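Local coordinates for large terminase protein (Enterobacteria phage P22, PDB 4DKW) that drives viral DNA into empty capsids as an ATP-powered motor subunit and, through the C-terminal nuclease domain present here, cuts the genome to start and end packaging, at residues Y180-R183 with R184-R187; W60-S63 with E64-A67; F150-E153 with F154-Y157. All coordinates share one frame; numbering follows the deposited sequence.

Contact 1: residues Y180-R183 with R184-R187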
loop_
_atom_site.group_PDB
_atom_site.type_symbol
_atom_site.label_atom_id
_atom_site.label_comp_id
_atom_site.label_asym_id
_atom_site.label_seq_id
_atom_site.Cartn_x
_atom_site.Cartn_y
_atom_site.Cartn_z
ATOM N N TYR A 180 -3.775 4.434 0.109
ATOM C CA TYR A 180 -4.931 5.021 0.765
ATOM C C TYR A 180 -4.782 6.545 0.940
ATOM O O TYR A 180 -5.708 7.316 0.665
ATOM C CB TYR A 180 -5.195 4.325 2.109
ATOM C CG TYR A 180 -6.262 5.015 2.929
ATOM C CD1 TYR A 180 -7.597 4.890 2.597
ATOM C CD2 TYR A 180 -5.929 5.800 4.031
ATOM C CE1 TYR A 180 -8.575 5.538 3.320
ATOM C CE2 TYR A 180 -6.911 6.447 4.779
ATOM C CZ TYR A 180 -8.228 6.310 4.407
ATOM O OH TYR A 180 -9.227 6.934 5.110
ATOM N N MET A 181 -3.616 6.980 1.397
ATOM C CA MET A 181 -3.366 8.403 1.613
ATOM C C MET A 181 -3.513 9.196 0.328
ATOM O O MET A 181 -4.038 10.315 0.324
ATOM C CB MET A 181 -1.967 8.613 2.176
ATOM C CG MET A 181 -1.808 8.108 3.599
ATOM S SD MET A 181 -0.076 8.034 4.103
ATOM C CE MET A 181 0.395 9.744 3.956
ATOM N N MET A 182 -3.056 8.599 -0.766
ATOM C CA MET A 182 -3.037 9.268 -2.062
ATOM C C MET A 182 -4.233 8.918 -2.946
ATOM O O MET A 182 -4.183 9.122 -4.155
ATOM C CB MET A 182 -1.741 8.936 -2.799
ATOM C CG MET A 182 -0.509 9.505 -2.140
ATOM S SD MET A 182 -0.372 11.301 -2.317
ATOM C CE MET A 182 0.557 11.462 -3.837
ATOM N N ARG A 183 -5.305 8.416 -2.338
ATOM C CA ARG A 183 -6.473 7.951 -3.080
ATOM C C ARG A 183 -7.107 9.019 -3.970
ATOM O O ARG A 183 -7.837 8.688 -4.905
ATOM C CB ARG A 183 -7.510 7.336 -2.136
ATOM C CG ARG A 183 -8.143 8.301 -1.156
ATOM C CD ARG A 183 -8.976 7.545 -0.155
ATOM N NE ARG A 183 -9.659 8.424 0.792
ATOM C CZ ARG A 183 -9.082 8.978 1.856
ATOM N NH1 ARG A 183 -7.797 8.762 2.111
ATOM N NH2 ARG A 183 -9.787 9.755 2.665
ATOM N N ARG A 184 -6.807 10.292 -3.710
ATOM C CA ARG A 184 -7.328 11.372 -4.562
ATOM C C ARG A 184 -6.738 11.314 -5.977
ATOM O O ARG A 184 -7.257 11.944 -6.900
ATOM C CB ARG A 184 -7.079 12.750 -3.938
ATOM C CG ARG A 184 -5.593 13.083 -3.703
ATOM C CD ARG A 184 -5.423 14.287 -2.780
ATOM N NE ARG A 184 -4.017 14.610 -2.535
ATOM C CZ ARG A 184 -3.253 13.982 -1.644
ATOM N NH1 ARG A 184 -3.760 12.989 -0.919
ATOM N NH2 ARG A 184 -1.980 14.339 -1.476
ATOM N N PHE A 185 -5.647 10.559 -6.130
ATOM C CA PHE A 185 -4.998 10.367 -7.424
ATOM C C PHE A 185 -5.386 9.059 -8.120
ATOM O O PHE A 185 -4.973 8.812 -9.257
ATOM C CB PHE A 185 -3.480 10.479 -7.300
ATOM C CG PHE A 185 -3.018 11.835 -6.872
ATOM C CD1 PHE A 185 -3.080 12.907 -7.743
ATOM C CD2 PHE A 185 -2.545 12.042 -5.590
ATOM C CE1 PHE A 185 -2.668 14.148 -7.352
ATOM C CE2 PHE A 185 -2.136 13.283 -5.198
ATOM C CZ PHE A 185 -2.179 14.353 -6.080
ATOM N N ALA A 186 -6.172 8.226 -7.437
ATOM C CA ALA A 186 -6.698 6.997 -8.025
ATOM C C ALA A 186 -7.499 7.317 -9.284
ATOM O O ALA A 186 -8.246 8.296 -9.328
ATOM C CB ALA A 186 -7.547 6.247 -7.015
ATOM N N ARG A 187 -7.335 6.497 -10.315
ATOM C CA ARG A 187 -8.003 6.743 -11.585
ATOM C C ARG A 187 -9.152 5.753 -11.819
ATOM O O ARG A 187 -9.061 4.582 -11.451
ATOM C CB ARG A 187 -6.990 6.686 -12.732
ATOM C CG ARG A 187 -6.411 5.296 -12.982
ATOM C CD ARG A 187 -5.334 5.303 -14.066
ATOM N NE ARG A 187 -5.756 5.976 -15.293
ATOM C CZ ARG A 187 -5.112 5.884 -16.455
ATOM N NH1 ARG A 187 -4.023 5.135 -16.561
ATOM N NH2 ARG A 187 -5.568 6.533 -17.517
HETATM O O HOH W 1 -9.817 8.970 -6.970
#

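Contact 2: residues W60-S63 with E64-A67. With SO4 (sulfate ion), chain G.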
loop_
_atom_site.group_PDB
_atom_site.type_symbol
_atom_site.label_atom_id
_atom_site.label_comp_id
_atom_site.label_asym_id
_atom_site.label_seq_id
_atom_site.Cartn_x
_atom_site.Cartn_y
_atom_site.Cartn_z
ATOM N N TRP A 60 2.473 -7.698 -4.094
ATOM C CA TRP A 60 3.726 -8.350 -4.438
ATOM C C TRP A 60 4.790 -7.874 -3.456
ATOM O O TRP A 60 4.953 -6.676 -3.234
ATOM C CB TRP A 60 4.125 -8.038 -5.883
ATOM C CG TRP A 60 5.459 -8.617 -6.312
ATOM C CD1 TRP A 60 5.708 -9.897 -6.730
ATOM C CD2 TRP A 60 6.716 -7.920 -6.387
ATOM N NE1 TRP A 60 7.043 -10.040 -7.050
ATOM C CE2 TRP A 60 7.680 -8.842 -6.851
ATOM C CE3 TRP A 60 7.119 -6.607 -6.101
ATOM C CZ2 TRP A 60 9.019 -8.495 -7.029
ATOM C CZ3 TRP A 60 8.449 -6.264 -6.280
ATOM C CH2 TRP A 60 9.384 -7.206 -6.740
ATOM N N LYS A 61 5.498 -8.819 -2.851
ATOM C CA LYS A 61 6.506 -8.500 -1.849
ATOM C C LYS A 61 7.747 -9.350 -2.079
ATOM O O LYS A 61 7.646 -10.576 -2.195
ATOM C CB LYS A 61 5.938 -8.771 -0.457
ATOM C CG LYS A 61 6.907 -8.535 0.683
ATOM C CD LYS A 61 6.223 -8.779 2.021
ATOM C CE LYS A 61 7.204 -8.613 3.169
ATOM N NZ LYS A 61 6.504 -8.649 4.470
ATOM N N LYS A 62 8.914 -8.708 -2.157
ATOM C CA LYS A 62 10.144 -9.434 -2.455
ATOM C C LYS A 62 11.418 -8.691 -2.058
ATOM O O LYS A 62 11.542 -7.484 -2.280
ATOM C CB LYS A 62 10.209 -9.814 -3.940
ATOM C CG LYS A 62 10.771 -11.211 -4.175
ATOM C CD LYS A 62 11.009 -11.490 -5.637
ATOM C CE LYS A 62 11.372 -12.947 -5.856
ATOM N NZ LYS A 62 12.614 -13.348 -5.133
ATOM N N SER A 63 12.359 -9.429 -1.468
ATOM C CA SER A 63 13.683 -8.901 -1.135
ATOM C C SER A 63 14.619 -8.952 -2.336
ATOM O O SER A 63 14.472 -9.791 -3.224
ATOM C CB SER A 63 14.317 -9.698 0.011
ATOM O OG SER A 63 13.587 -9.576 1.217
ATOM N N GLU A 64 15.589 -8.046 -2.345
ATOM C CA GLU A 64 16.684 -8.067 -3.313
ATOM C C GLU A 64 16.237 -8.139 -4.771
ATOM O O GLU A 64 16.758 -8.935 -5.554
ATOM C CB GLU A 64 17.665 -9.193 -2.985
ATOM C CG GLU A 64 18.334 -9.020 -1.629
ATOM C CD GLU A 64 19.162 -10.219 -1.222
ATOM O OE1 GLU A 64 19.102 -11.255 -1.920
ATOM O OE2 GLU A 64 19.874 -10.123 -0.199
ATOM N N ASN A 65 15.257 -7.308 -5.115
ATOM C CA ASN A 65 14.847 -7.117 -6.503
ATOM C C ASN A 65 15.030 -5.665 -6.937
ATOM O O ASN A 65 14.779 -4.731 -6.170
ATOM C CB ASN A 65 13.386 -7.543 -6.717
ATOM C CG ASN A 65 13.247 -9.005 -7.109
ATOM O OD1 ASN A 65 14.063 -9.849 -6.724
ATOM N ND2 ASN A 65 12.211 -9.310 -7.890
ATOM N N THR A 66 15.483 -5.478 -8.168
ATOM C CA THR A 66 15.618 -4.144 -8.722
ATOM C C THR A 66 14.253 -3.637 -9.165
ATOM O O THR A 66 13.265 -4.373 -9.120
ATOM C CB THR A 66 16.567 -4.144 -9.932
ATOM O OG1 THR A 66 16.003 -4.944 -10.975
ATOM C CG2 THR A 66 17.919 -4.711 -9.549
ATOM N N ALA A 67 14.199 -2.379 -9.591
ATOM C CA ALA A 67 12.963 -1.809 -10.118
ATOM C C ALA A 67 12.542 -2.504 -11.417
ATOM O O ALA A 67 11.348 -2.703 -11.657
ATOM C CB ALA A 67 13.116 -0.304 -10.332
HETATM S S SO4 G . 10.308 -12.285 1.151
HETATM O O1 SO4 G . 9.401 -11.709 2.138
HETATM O O2 SO4 G . 9.531 -12.914 0.087
HETATM O O3 SO4 G . 11.144 -11.233 0.585
HETATM O O4 SO4 G . 11.154 -13.285 1.792
HETATM O O HOH W 2 13.379 -6.048 -3.561
#

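Contact 3: residues F150-E153 with F154-Y157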
loop_
_atom_site.group_PDB
_atom_site.type_symbol
_atom_site.label_atom_id
_atom_site.label_comp_id
_atom_site.label_asym_id
_atom_site.label_seq_id
_atom_site.Cartn_x
_atom_site.Cartn_y
_atom_site.Cartn_z
ATOM N N PHE A 150 -0.199 -9.625 2.837
ATOM C CA PHE A 150 -0.859 -8.648 3.700
ATOM C C PHE A 150 -1.192 -9.261 5.052
ATOM O O PHE A 150 -0.955 -8.664 6.091
ATOM C CB PHE A 150 -2.150 -8.117 3.085
ATOM C CG PHE A 150 -2.926 -7.223 4.023
ATOM C CD1 PHE A 150 -2.678 -5.861 4.060
ATOM C CD2 PHE A 150 -3.882 -7.751 4.891
ATOM C CE1 PHE A 150 -3.380 -5.029 4.930
ATOM C CE2 PHE A 150 -4.571 -6.933 5.768
ATOM C CZ PHE A 150 -4.326 -5.568 5.784
ATOM N N PHE A 151 -1.786 -10.447 5.032
ATOM C CA PHE A 151 -2.250 -11.077 6.265
ATOM C C PHE A 151 -1.094 -11.509 7.166
ATOM O O PHE A 151 -1.191 -11.450 8.399
ATOM C CB PHE A 151 -3.198 -12.241 5.944
ATOM C CG PHE A 151 -4.496 -11.793 5.352
ATOM C CD1 PHE A 151 -5.421 -11.105 6.136
ATOM C CD2 PHE A 151 -4.781 -12.017 4.012
ATOM C CE1 PHE A 151 -6.616 -10.666 5.597
ATOM C CE2 PHE A 151 -5.978 -11.583 3.463
ATOM C CZ PHE A 151 -6.897 -10.912 4.258
ATOM N N GLU A 152 0.005 -11.925 6.546
ATOM C CA GLU A 152 1.220 -12.258 7.284
ATOM C C GLU A 152 1.709 -11.091 8.130
ATOM O O GLU A 152 2.137 -11.284 9.266
ATOM C CB GLU A 152 2.324 -12.701 6.324
ATOM C CG GLU A 152 2.004 -13.988 5.577
ATOM C CD GLU A 152 3.098 -14.396 4.597
ATOM O OE1 GLU A 152 3.959 -13.547 4.263
ATOM O OE2 GLU A 152 3.092 -15.569 4.155
ATOM N N GLU A 153 1.653 -9.887 7.565
ATOM C CA GLU A 153 2.067 -8.673 8.271
ATOM C C GLU A 153 1.010 -8.197 9.271
ATOM O O GLU A 153 1.330 -7.799 10.390
ATOM C CB GLU A 153 2.369 -7.552 7.275
ATOM C CG GLU A 153 3.466 -7.873 6.256
ATOM C CD GLU A 153 3.907 -6.637 5.478
ATOM O OE1 GLU A 153 3.295 -5.569 5.681
ATOM O OE2 GLU A 153 4.862 -6.725 4.672
ATOM N N PHE A 154 -0.246 -8.239 8.838
ATOM C CA PHE A 154 -1.418 -7.887 9.638
ATOM C C PHE A 154 -1.396 -8.625 10.974
ATOM O O PHE A 154 -1.680 -8.037 12.027
ATOM C CB PHE A 154 -2.665 -8.234 8.818
ATOM C CG PHE A 154 -3.976 -7.966 9.514
ATOM C CD1 PHE A 154 -4.579 -6.719 9.432
ATOM C CD2 PHE A 154 -4.640 -8.988 10.187
ATOM C CE1 PHE A 154 -5.789 -6.485 10.039
ATOM C CE2 PHE A 154 -5.861 -8.753 10.802
ATOM C CZ PHE A 154 -6.434 -7.505 10.726
ATOM N N ARG A 155 -1.031 -9.908 10.921
ATOM C CA ARG A 155 -0.972 -10.771 12.106
ATOM C C ARG A 155 0.110 -10.393 13.120
ATOM O O ARG A 155 -0.052 -10.617 14.328
ATOM C CB ARG A 155 -0.753 -12.218 11.686
ATOM C CG ARG A 155 -1.963 -12.857 11.071
ATOM C CD ARG A 155 -1.762 -14.347 10.875
ATOM N NE ARG A 155 -1.011 -14.664 9.668
ATOM C CZ ARG A 155 -1.564 -14.951 8.495
ATOM N NH1 ARG A 155 -2.882 -14.978 8.360
ATOM N NH2 ARG A 155 -0.795 -15.250 7.460
ATOM N N LEU A 156 1.205 -9.821 12.621
ATOM C CA LEU A 156 2.376 -9.499 13.430
ATOM C C LEU A 156 2.499 -8.022 13.842
ATOM O O LEU A 156 3.326 -7.683 14.676
ATOM C CB LEU A 156 3.629 -9.890 12.657
ATOM C CG LEU A 156 3.755 -11.368 12.308
ATOM C CD1 LEU A 156 5.011 -11.591 11.486
ATOM C CD2 LEU A 156 3.809 -12.180 13.580
ATOM N N TYR A 157 1.698 -7.151 13.234
ATOM C CA TYR A 157 1.798 -5.713 13.458
ATOM C C TYR A 157 1.387 -5.352 14.892
ATOM O O TYR A 157 0.236 -5.578 15.297
ATOM C CB TYR A 157 0.895 -4.991 12.465
ATOM C CG TYR A 157 1.338 -3.596 12.080
ATOM C CD1 TYR A 157 2.682 -3.291 11.908
ATOM C CD2 TYR A 157 0.399 -2.598 11.833
ATOM C CE1 TYR A 157 3.081 -2.007 11.523
ATOM C CE2 TYR A 157 0.782 -1.331 11.445
ATOM C CZ TYR A 157 2.118 -1.035 11.293
ATOM O OH TYR A 157 2.487 0.239 10.888
#

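Contact 1: residues Y180-R183 with R184-R187
The Arg184 guanidinium has the carbonyl oxygen Met181 O at its edge, near its plane, while Phe185 CD2 lies loosely above one face, offset toward its rim. The segment is the exit of helix 171-181 in the RNase H-like nuclease domain: the chain tightens into a 3-10 turn and runs on into strand 187-188, which pairs with strand 27-33. Arg183 folds back along the helix, its NH1 over a face of the Tyr180 ring near the rim, and Tyr180 CE1 lies in turn over the rim of a guanidinium face. Met182 SD approaches the Arg184 guanidinium obliquely, 3.5 Å from Arg184 NH2. Against the Phe185 ring this sulfur lies at the edge, 5.0 Å from the ring centroid, a Met-aromatic contact in which Met182 CE also reaches Phe185 CE2 at 3.5 Å. Bends at chi2 and chi3 (-72° and -90°) curl the flexible thioether against both groups. Two i to i+3 bonds define the turn, Phe185 N to Met182 O at 2.8 Å and Ala186 N to Arg183 O at 3.1 Å. Small Ala186 fits where the chain settles on Tyr27 and Ile29, while Arg184 NH1 finds its hydrogen bond outside, at Thr117 O. Tyr180 O is gripped twice, by Arg183 N and, from the opposite face of the carbonyl plane, by Arg183 NH1 at 2.9 Å. A water donates to both Arg183 O and Ala186 O, at 2.9 Å each.

Contact 2: residues W60-S63 with E64-A67
Trp60 and Asn65 cross at an angle, the indole and amide planes 46° apart, and the end of the amide meets the ring's edge rather than a face. Trp60 CH2 comes within 4.0 Å of Asn65 CB. Lys62, two residues on along strand 53-62 and hence on the same side of it, lays its CB over one face of the indole, toward its rim, and passes its aliphatic part across the amide, Lys62 CD being 3.7 Å from Asn65 CG. A long lysine suits this surface position, since its methylenes cover flat groups while the ammonium can stay in solvent. The three side chains meet because the strand turns through Glu64, whose positive phi (53°) swings the chain toward helix 67-78. A water bridges Lys62 O and Asn65 N across the bend, 2.7 Å from each, accepting from Asn65 N. Thr66 then serves as N-cap of the helix, and Gln69 OE1 answers at Thr66 N, in the manner of a capping box. Ser63 also holds a sulfate, probably from the crystallisation liquor: Ser63 OG donates to its O3 at 3.0 Å, with a weak bond from Ser63 N to the same oxygen. A hydroxyl and a backbone N-H joined on one anionic oxygen, close to the catalytic metal site, are consistent with a surface that could receive a DNA phosphate.

Contact 3: residues F150-E153 with F154-Y157
Phe150 and Phe154 both turn CG anti to the backbone N (chi1 174° and 178°), which sends their rings off the same side of helix 148-156, one turn apart. The rings lie nearly parallel, planes at 29°, but are slid so far that they barely overlap, with centroids 5.6 Å apart. Touch is made where Phe150 CE2 reaches Phe154 CD1 at 3.7 Å. Flat apolar rings suit this buried side: Ile15 of helix 12-15 contacts both, Phe8 meets Phe154, and Phe141 and Val143 of the sheet support Phe150. The backbone carries the usual i to i+4 bonds, Phe154 N to Phe150 O at 2.9 Å and Arg155 N to Phe151 O at 3.0 Å. Arg155 bends at chi3 and folds back over the preceding turn, placing Phe151 O 3.4 Å above the centre of its guanidinium face. Its charge is met elsewhere, by salt bridges to Glu148 and Glu12, and Glu152 OE2 stays 5.1 Å from Arg155 NH2. Glu153 O accepts from Leu156 N at 3.0 Å and, weakly, from Tyr157 N. The extended Glu153 side chain reaches the first turn of helix 171-181, where its carboxylate accepts from Val172 N and Leu173 N and forms a salt bridge with Lys61. With both oxygens so engaged, this buried carboxylate is held in orientation next to the metal ligand Asp171 and probably helps to position the residues around it.

Contacts 2 and 3 meet directly through the salt bridge of Lys61 NZ with Glu153 OE2, 2.5 Å long, although their centres stand 18 Å apart. This bridge lies beside the magnesium site of Asp33 and Asp171: the side chain of Glu153 is about 4 Å from that of Asp171, and that of Ser63 about 7 Å. Contact 1 sits across the chain's centre from both, its centre 23 Å from either of theirs. It is nevertheless tied to the site by the secondary structure, for helix 171-181 begins at Asp171 and ends in contact 1, while strand 27-33, against which contact 1 packs, ends at Asp33, about 11 Å from Met181 between side chains.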